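Local coordinates for halorhodopsin (Halobacterium salinarum, PDB 2JAF), which pumps chloride ions across the haloarchaeal membrane, driven by light that its bound retinal absorbs, at residues L208-V213 with V236-A241; L121-L126 with E194-L199. The protein carries 2 engineered substitutions. All coordinates share one frame; numbering follows the deposited sequence.

Contact 1 of 2, residues L208-V213 with V236-A241; sequences LGYPIV and VLDVFA. With RET (retinal), chain G.
Gly209 and Leu237 bring the two backbones closest, their CA atoms 7.1 Å apart, where helix segments 208-213 and 236-241 run almost exactly antiparallel (172°) with axes 10.6 Å apart. The first is kinked at Pro211, whose nitrogen has no hydrogen to give to the preceding turn; the second widens into a pi-type turn at 239-241. Tyr210 does most of the joining. Its CG lies anti to the carbonyl carbon (chi1 -66°), and the ring reaches across to the other helix. Leu237 CD1 sits 3.9 Å from the ring centroid, nearly on the normal, a CH-pi contact, while on the opposite face the polyene of retinal lies along the ring, C12 being 3.5 Å from Tyr210 CE2. Leu237 CD1 also presses on the backbone of Gly209, 3.5 Å from Gly209 C, where no side chain intervenes, and meets Val213 CG2 tip to tip. At the ring edge, Tyr210 OH donates in plane to the anti lone pair of Asp238 OD1 at 2.7 Å, which ties the end of the ring to the second helix, while Leu237 and retinal hold its two faces. Asp238 OD2 is hydrogen-bonded to Tyr77 OH, so both carboxylate oxygens are held by tyrosines, and OD1 also stands 3.5 Å from retinal C14. With Pro211 CB against the ionone ring at C5, these residues form part of the retinal pocket of a microbial rhodopsin.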
ATOM      1  N   LEU A 208      14.428  -7.070 -16.717  1.00 19.26           N
ATOM      2  CA  LEU A 208      15.803  -6.576 -16.685  1.00 18.97           C
ATOM      3  C   LEU A 208      15.955  -5.371 -17.612  1.00 19.17           C
ATOM      4  O   LEU A 208      16.859  -4.548 -17.435  1.00 19.95           O
ATOM      5  CB  LEU A 208      16.778  -7.683 -17.107  1.00 19.87           C
ATOM      6  CG  LEU A 208      17.162  -8.697 -16.030  1.00 20.40           C
ATOM      7  CD1 LEU A 208      17.841  -9.906 -16.652  1.00 20.68           C
ATOM      8  CD2 LEU A 208      18.094  -8.016 -15.035  1.00 22.04           C
ATOM      9  N   GLY A 209      15.076  -5.262 -18.604  1.00 17.32           N
ATOM     10  CA  GLY A 209      15.151  -4.138 -19.519  1.00 17.80           C
ATOM     11  C   GLY A 209      14.881  -2.796 -18.848  1.00 18.71           C
ATOM     12  O   GLY A 209      15.450  -1.776 -19.241  1.00 17.94           O
ATOM     13  N   TYR A 210      14.022  -2.777 -17.831  1.00 18.23           N
ATOM     14  CA  TYR A 210      13.703  -1.505 -17.181  1.00 18.14           C
ATOM     15  C   TYR A 210      14.889  -0.808 -16.515  1.00 18.33           C
ATOM     16  O   TYR A 210      15.103   0.383 -16.738  1.00 17.34           O
ATOM     17  CB  TYR A 210      12.537  -1.682 -16.199  1.00 18.95           C
ATOM     18  CG  TYR A 210      11.247  -2.028 -16.912  1.00 18.32           C
ATOM     19  CD1 TYR A 210      10.990  -3.337 -17.334  1.00 18.54           C
ATOM     20  CD2 TYR A 210      10.290  -1.049 -17.182  1.00 18.84           C
ATOM     21  CE1 TYR A 210       9.801  -3.661 -18.006  1.00 21.10           C
ATOM     22  CE2 TYR A 210       9.101  -1.360 -17.856  1.00 19.18           C
ATOM     23  CZ  TYR A 210       8.863  -2.668 -18.262  1.00 18.29           C
ATOM     24  OH  TYR A 210       7.684  -2.982 -18.903  1.00 19.32           O
ATOM     25  N   PRO A 211      15.680  -1.524 -15.695  1.00 18.18           N
ATOM     26  CA  PRO A 211      16.814  -0.817 -15.086  1.00 17.67           C
ATOM     27  C   PRO A 211      17.881  -0.425 -16.114  1.00 19.23           C
ATOM     28  O   PRO A 211      18.663   0.498 -15.885  1.00 20.34           O
ATOM     29  CB  PRO A 211      17.327  -1.805 -14.034  1.00 19.79           C
ATOM     30  CG  PRO A 211      16.862  -3.161 -14.546  1.00 17.49           C
ATOM     31  CD  PRO A 211      15.475  -2.837 -15.057  1.00 16.68           C
ATOM     32  N   ILE A 212      17.911  -1.117 -17.252  1.00 19.16           N
ATOM     33  CA  ILE A 212      18.880  -0.784 -18.293  1.00 19.49           C
ATOM     34  C   ILE A 212      18.465   0.540 -18.922  1.00 19.80           C
ATOM     35  O   ILE A 212      19.296   1.420 -19.143  1.00 20.37           O
ATOM     36  CB  ILE A 212      18.936  -1.884 -19.379  1.00 20.15           C
ATOM     37  CG1 ILE A 212      19.544  -3.151 -18.776  1.00 22.16           C
ATOM     38  CG2 ILE A 212      19.755  -1.412 -20.578  1.00 19.19           C
ATOM     39  CD1 ILE A 212      19.625  -4.326 -19.737  1.00 23.44           C
ATOM     40  N   VAL A 213      17.173   0.682 -19.209  1.00 18.51           N
ATOM     41  CA  VAL A 213      16.668   1.911 -19.801  1.00 17.99           C
ATOM     42  C   VAL A 213      16.922   3.074 -18.842  1.00 19.17           C
ATOM     43  O   VAL A 213      17.357   4.146 -19.265  1.00 21.00           O
ATOM     44  CB  VAL A 213      15.145   1.825 -20.085  1.00 17.51           C
ATOM     45  CG1 VAL A 213      14.609   3.199 -20.472  1.00 18.35           C
ATOM     46  CG2 VAL A 213      14.876   0.840 -21.224  1.00 15.56           C
ATOM     47  N   VAL A 236       7.725   0.194 -25.127  1.00 20.23           N
ATOM     48  CA  VAL A 236       7.882  -1.082 -25.821  1.00 21.31           C
ATOM     49  C   VAL A 236       8.006  -2.213 -24.798  1.00 20.01           C
ATOM     50  O   VAL A 236       7.461  -3.297 -24.988  1.00 19.87           O
ATOM     51  CB  VAL A 236       9.129  -1.092 -26.726  1.00 21.83           C
ATOM     52  CG1 VAL A 236       9.388  -2.504 -27.248  1.00 22.58           C
ATOM     53  CG2 VAL A 236       8.926  -0.131 -27.890  1.00 21.49           C
ATOM     54  N   LEU A 237       8.731  -1.967 -23.712  1.00 21.73           N
ATOM     55  CA  LEU A 237       8.873  -2.996 -22.685  1.00 20.37           C
ATOM     56  C   LEU A 237       7.501  -3.326 -22.105  1.00 21.99           C
ATOM     57  O   LEU A 237       7.173  -4.497 -21.887  1.00 21.63           O
ATOM     58  CB  LEU A 237       9.820  -2.528 -21.576  1.00 20.27           C
ATOM     59  CG  LEU A 237      11.304  -2.550 -21.959  1.00 20.09           C
ATOM     60  CD1 LEU A 237      12.123  -1.915 -20.852  1.00 19.75           C
ATOM     61  CD2 LEU A 237      11.756  -4.015 -22.188  1.00 19.10           C
ATOM     62  N   ASP A 238       6.697  -2.294 -21.858  1.00 20.50           N
ATOM     63  CA  ASP A 238       5.352  -2.486 -21.316  1.00 20.70           C
ATOM     64  C   ASP A 238       4.493  -3.348 -22.243  1.00 21.56           C
ATOM     65  O   ASP A 238       3.711  -4.181 -21.776  1.00 22.57           O
ATOM     66  CB  ASP A 238       4.650  -1.138 -21.118  1.00 22.11           C
ATOM     67  CG  ASP A 238       4.995  -0.470 -19.796  1.00 23.54           C
ATOM     68  OD1 ASP A 238       5.779  -1.028 -18.999  1.00 22.28           O
ATOM     69  OD2 ASP A 238       4.461   0.633 -19.552  1.00 24.27           O
ATOM     70  N   VAL A 239       4.631  -3.146 -23.551  1.00 20.54           N
ATOM     71  CA  VAL A 239       3.839  -3.916 -24.503  1.00 20.34           C
ATOM     72  C   VAL A 239       4.069  -5.407 -24.307  1.00 19.52           C
ATOM     73  O   VAL A 239       3.122  -6.187 -24.272  1.00 20.37           O
ATOM     74  CB  VAL A 239       4.171  -3.538 -25.971  1.00 22.35           C
ATOM     75  CG1 VAL A 239       3.510  -4.532 -26.924  1.00 22.93           C
ATOM     76  CG2 VAL A 239       3.674  -2.126 -26.275  1.00 19.21           C
ATOM     77  N   PHE A 240       5.328  -5.800 -24.149  1.00 20.12           N
ATOM     78  CA  PHE A 240       5.652  -7.211 -23.964  1.00 21.04           C
ATOM     79  C   PHE A 240       5.519  -7.712 -22.528  1.00 22.16           C
ATOM     80  O   PHE A 240       4.964  -8.790 -22.292  1.00 22.08           O
ATOM     81  CB  PHE A 240       7.066  -7.485 -24.495  1.00 22.06           C
ATOM     82  CG  PHE A 240       7.173  -7.369 -25.991  1.00 24.05           C
ATOM     83  CD1 PHE A 240       6.717  -8.396 -26.813  1.00 25.48           C
ATOM     84  CD2 PHE A 240       7.641  -6.197 -26.580  1.00 23.83           C
ATOM     85  CE1 PHE A 240       6.716  -8.254 -28.199  1.00 26.86           C
ATOM     86  CE2 PHE A 240       7.642  -6.043 -27.968  1.00 23.37           C
ATOM     87  CZ  PHE A 240       7.178  -7.073 -28.779  1.00 26.21           C
ATOM     88  N   ALA A 241       6.007  -6.937 -21.564  1.00 21.03           N
ATOM     89  CA  ALA A 241       5.941  -7.369 -20.171  1.00 20.52           C
ATOM     90  C   ALA A 241       4.527  -7.376 -19.607  1.00 20.54           C
ATOM     91  O   ALA A 241       4.255  -8.056 -18.615  1.00 21.21           O
ATOM     92  CB  ALA A 241       6.851  -6.501 -19.303  1.00 22.00           C
TER
HETATM   93  C1  RET G 900      14.078   0.720 -11.829  1.00 22.24           C
HETATM   94  C2  RET G 900      15.344   1.596 -11.388  1.00 21.40           C
HETATM   95  C3  RET G 900      16.119   1.109 -10.139  1.00 21.35           C
HETATM   96  C4  RET G 900      16.674  -0.372 -10.363  1.00 21.32           C
HETATM   97  C5  RET G 900      15.600  -1.414 -10.873  1.00 20.60           C
HETATM   98  C6  RET G 900      14.322  -0.916 -11.601  1.00 22.02           C
HETATM   99  C7  RET G 900      13.289  -1.942 -11.970  1.00 21.02           C
HETATM  100  C8  RET G 900      12.035  -1.840 -12.490  1.00 18.79           C
HETATM  101  C9  RET G 900      11.267  -2.941 -13.005  1.00 19.79           C
HETATM  102  C10 RET G 900      10.084  -2.468 -13.577  1.00 20.94           C
HETATM  103  C11 RET G 900       9.143  -3.272 -14.183  1.00 20.52           C
HETATM  104  C12 RET G 900       8.015  -2.689 -14.783  1.00 20.10           C
HETATM  105  C13 RET G 900       6.934  -3.462 -15.375  1.00 21.77           C
HETATM  106  C14 RET G 900       5.881  -2.636 -15.866  1.00 22.82           C
HETATM  107  C15 RET G 900       4.649  -3.083 -16.282  1.00 24.48           C
HETATM  108  C16 RET G 900      12.911   1.264 -10.927  1.00 21.85           C
HETATM  109  C17 RET G 900      13.816   1.091 -13.380  1.00 21.17           C
HETATM  110  C18 RET G 900      15.930  -2.875 -10.613  1.00 21.23           C
HETATM  111  C19 RET G 900      11.848  -4.465 -13.047  1.00 21.06           C
HETATM  112  C20 RET G 900       6.969  -4.997 -15.484  1.00 21.97           C

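Contact 2 of 2, residues L121-L126 with E194-L199; sequences LALGLL and EIFDTL
Leu123 and Phe196 mark the nearest backbone approach, CA to CA 7.5 Å, between helix segments 121-126 and 194-199, which run antiparallel at a crossing angle of -155° with axes 10.8 Å apart. This is apolar helix-helix packing within the seven-helix bundle of the bacteriorhodopsin-like family, with no hydrogen bond between the two segments and all five touching residues buried. Leu126 points its side chain at the facing helix, with CG anti to the backbone N (chi1 179°). That extension sets its CD2 methyl between two residues one helical turn apart, Ile195 and Leu199: Leu126 CD2 lies 3.9 Å from Ile195 CG2 and 3.7 Å from Leu199 CD1, and the Leu126 side chain crosses both at about a right angle. Leu249 of helix 227-255 also packs on Leu126, and Trp252 of that helix on Ile195, so a third helix adjoins this part of the interface. Trp183, on the short helix 182-190, touches both Leu123 and Phe196. Just before segment 194-199, Thr192 OG1 is hydrogen-bonded to the backbone O of Leu126. Leu123, with chi1 (-140°) off a staggered position, swings its methyls to the Phe196 ring edge rather than over a face. Both methyls come to that edge from one side of the ring plane: Leu123 CD1 stays 3.9 Å from Phe196 CE1, while Leu123 CD2, nearer the plane, comes to 3.4 Å from Phe196 CD1.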
ATOM      1  N   LEU A 121       0.881 -11.430  -8.815  1.00 27.34           N
ATOM      2  CA  LEU A 121      -0.296 -12.088  -8.258  1.00 29.32           C
ATOM      3  C   LEU A 121      -0.806 -13.117  -9.269  1.00 28.26           C
ATOM      4  O   LEU A 121      -1.090 -14.263  -8.918  1.00 28.96           O
ATOM      5  CB  LEU A 121      -1.396 -11.061  -7.964  1.00 29.97           C
ATOM      6  CG  LEU A 121      -2.739 -11.655  -7.520  1.00 32.08           C
ATOM      7  CD1 LEU A 121      -2.549 -12.488  -6.255  1.00 32.78           C
ATOM      8  CD2 LEU A 121      -3.738 -10.538  -7.289  1.00 34.25           C
ATOM      9  N   ALA A 122      -0.907 -12.705 -10.529  1.00 27.42           N
ATOM     10  CA  ALA A 122      -1.377 -13.600 -11.583  1.00 26.76           C
ATOM     11  C   ALA A 122      -0.468 -14.815 -11.704  1.00 27.43           C
ATOM     12  O   ALA A 122      -0.939 -15.953 -11.769  1.00 27.83           O
ATOM     13  CB  ALA A 122      -1.443 -12.858 -12.918  1.00 25.93           C
ATOM     14  N   LEU A 123       0.838 -14.571 -11.733  1.00 26.52           N
ATOM     15  CA  LEU A 123       1.818 -15.645 -11.837  1.00 28.52           C
ATOM     16  C   LEU A 123       1.769 -16.532 -10.592  1.00 29.02           C
ATOM     17  O   LEU A 123       1.896 -17.755 -10.681  1.00 29.88           O
ATOM     18  CB  LEU A 123       3.221 -15.053 -11.979  1.00 28.90           C
ATOM     19  CG  LEU A 123       4.246 -15.678 -12.927  1.00 31.29           C
ATOM     20  CD1 LEU A 123       5.621 -15.455 -12.335  1.00 28.95           C
ATOM     21  CD2 LEU A 123       3.998 -17.160 -13.133  1.00 33.16           C
ATOM     22  N   GLY A 124       1.595 -15.906  -9.430  1.00 31.11           N
ATOM     23  CA  GLY A 124       1.538 -16.646  -8.182  1.00 31.27           C
ATOM     24  C   GLY A 124       0.337 -17.572  -8.093  1.00 33.17           C
ATOM     25  O   GLY A 124       0.455 -18.707  -7.627  1.00 33.26           O
ATOM     26  N   LEU A 125      -0.821 -17.087  -8.526  1.00 33.30           N
ATOM     27  CA  LEU A 125      -2.033 -17.897  -8.507  1.00 34.75           C
ATOM     28  C   LEU A 125      -1.843 -19.072  -9.463  1.00 34.97           C
ATOM     29  O   LEU A 125      -2.126 -20.216  -9.122  1.00 35.25           O
ATOM     30  CB  LEU A 125      -3.241 -17.056  -8.930  1.00 35.62           C
ATOM     31  CG  LEU A 125      -3.644 -15.922  -7.982  1.00 37.88           C
ATOM     32  CD1 LEU A 125      -4.738 -15.074  -8.608  1.00 38.30           C
ATOM     33  CD2 LEU A 125      -4.117 -16.515  -6.661  1.00 38.50           C
ATOM     34  N   LEU A 126      -1.344 -18.783 -10.660  1.00 35.52           N
ATOM     35  CA  LEU A 126      -1.109 -19.824 -11.652  1.00 35.26           C
ATOM     36  C   LEU A 126      -0.215 -20.918 -11.084  1.00 36.17           C
ATOM     37  O   LEU A 126      -0.476 -22.107 -11.269  1.00 35.56           O
ATOM     38  CB  LEU A 126      -0.453 -19.224 -12.899  1.00 36.46           C
ATOM     39  CG  LEU A 126      -0.118 -20.191 -14.035  1.00 37.96           C
ATOM     40  CD1 LEU A 126      -1.394 -20.822 -14.574  1.00 38.37           C
ATOM     41  CD2 LEU A 126       0.610 -19.443 -15.137  1.00 39.31           C
ATOM     42  N   GLU A 194       5.203 -26.113 -17.098  1.00 32.43           N
ATOM     43  CA  GLU A 194       5.458 -25.760 -18.496  1.00 32.52           C
ATOM     44  C   GLU A 194       5.169 -24.294 -18.811  1.00 30.09           C
ATOM     45  O   GLU A 194       6.013 -23.597 -19.377  1.00 28.30           O
ATOM     46  CB  GLU A 194       4.625 -26.653 -19.422  1.00 35.96           C
ATOM     47  CG  GLU A 194       3.114 -26.455 -19.290  1.00 40.65           C
ATOM     48  CD  GLU A 194       2.620 -26.599 -17.855  1.00 43.91           C
ATOM     49  OE1 GLU A 194       2.659 -27.725 -17.310  1.00 43.91           O
ATOM     50  OE2 GLU A 194       2.197 -25.578 -17.270  1.00 46.05           O
ATOM     51  N   ILE A 195       3.976 -23.827 -18.457  1.00 27.41           N
ATOM     52  CA  ILE A 195       3.610 -22.439 -18.716  1.00 26.70           C
ATOM     53  C   ILE A 195       4.386 -21.494 -17.792  1.00 25.12           C
ATOM     54  O   ILE A 195       4.768 -20.392 -18.189  1.00 24.92           O
ATOM     55  CB  ILE A 195       2.086 -22.220 -18.541  1.00 24.41           C
ATOM     56  CG1 ILE A 195       1.733 -20.754 -18.804  1.00 25.93           C
ATOM     57  CG2 ILE A 195       1.649 -22.662 -17.155  1.00 26.49           C
ATOM     58  CD1 ILE A 195       2.092 -20.280 -20.211  1.00 26.78           C
ATOM     59  N   PHE A 196       4.628 -21.933 -16.561  1.00 25.23           N
ATOM     60  CA  PHE A 196       5.375 -21.116 -15.612  1.00 24.77           C
ATOM     61  C   PHE A 196       6.783 -20.854 -16.143  1.00 24.11           C
ATOM     62  O   PHE A 196       7.269 -19.726 -16.100  1.00 22.08           O
ATOM     63  CB  PHE A 196       5.482 -21.819 -14.255  1.00 26.44           C
ATOM     64  CG  PHE A 196       6.317 -21.068 -13.253  1.00 27.61           C
ATOM     65  CD1 PHE A 196       5.814 -19.941 -12.613  1.00 28.42           C
ATOM     66  CD2 PHE A 196       7.620 -21.467 -12.976  1.00 29.17           C
ATOM     67  CE1 PHE A 196       6.602 -19.217 -11.708  1.00 28.32           C
ATOM     68  CE2 PHE A 196       8.414 -20.751 -12.075  1.00 30.31           C
ATOM     69  CZ  PHE A 196       7.898 -19.625 -11.443  1.00 28.92           C
ATOM     70  N   ASP A 197       7.439 -21.905 -16.626  1.00 24.00           N
ATOM     71  CA  ASP A 197       8.797 -21.782 -17.155  1.00 26.21           C
ATOM     72  C   ASP A 197       8.859 -20.811 -18.335  1.00 25.16           C
ATOM     73  O   ASP A 197       9.828 -20.065 -18.487  1.00 24.56           O
ATOM     74  CB  ASP A 197       9.343 -23.154 -17.573  1.00 28.41           C
ATOM     75  CG  ASP A 197       9.669 -24.043 -16.382  1.00 32.80           C
ATOM     76  OD1 ASP A 197       9.867 -23.515 -15.267  1.00 34.20           O
ATOM     77  OD2 ASP A 197       9.748 -25.276 -16.559  1.00 37.06           O
ATOM     78  N   THR A 198       7.826 -20.825 -19.173  1.00 24.11           N
ATOM     79  CA  THR A 198       7.763 -19.914 -20.309  1.00 23.93           C
ATOM     80  C   THR A 198       7.609 -18.482 -19.802  1.00 23.21           C
ATOM     81  O   THR A 198       8.339 -17.575 -20.216  1.00 20.15           O
ATOM     82  CB  THR A 198       6.558 -20.246 -21.214  1.00 26.83           C
ATOM     83  OG1 THR A 198       6.793 -21.491 -21.878  1.00 28.42           O
ATOM     84  CG2 THR A 198       6.340 -19.151 -22.252  1.00 26.86           C
ATOM     85  N   LEU A 199       6.657 -18.286 -18.897  1.00 21.31           N
ATOM     86  CA  LEU A 199       6.386 -16.958 -18.353  1.00 21.43           C
ATOM     87  C   LEU A 199       7.538 -16.425 -17.516  1.00 21.75           C
ATOM     88  O   LEU A 199       7.766 -15.214 -17.462  1.00 20.72           O
ATOM     89  CB  LEU A 199       5.097 -16.986 -17.520  1.00 20.58           C
ATOM     90  CG  LEU A 199       3.823 -17.320 -18.310  1.00 22.80           C
ATOM     91  CD1 LEU A 199       2.628 -17.358 -17.369  1.00 24.32           C
ATOM     92  CD2 LEU A 199       3.602 -16.283 -19.408  1.00 22.52           C
TER

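Overall arrangement
Helix 193-216 belongs to both contacts. Its first turns, at 194-199, pack on the end of helix 106-127 in contact 2; about four turns further on, residues 208-213 face helix 227-255 in contact 1. Both segments of contact 2 come earlier in the chain than those of contact 1. Their centres are 19 Å apart and their nearest atoms about 8 Å. Contact 1 lies near the middle of the chain and borders the chromophore, whereas contact 2 is purely protein, with the side chain of Leu123 about 11 Å from retinal. One helix thus joins two neighbours at different depths of the bundle, one interface lined by the ligand and carrying a single hydrogen bond, the other wholly apolar.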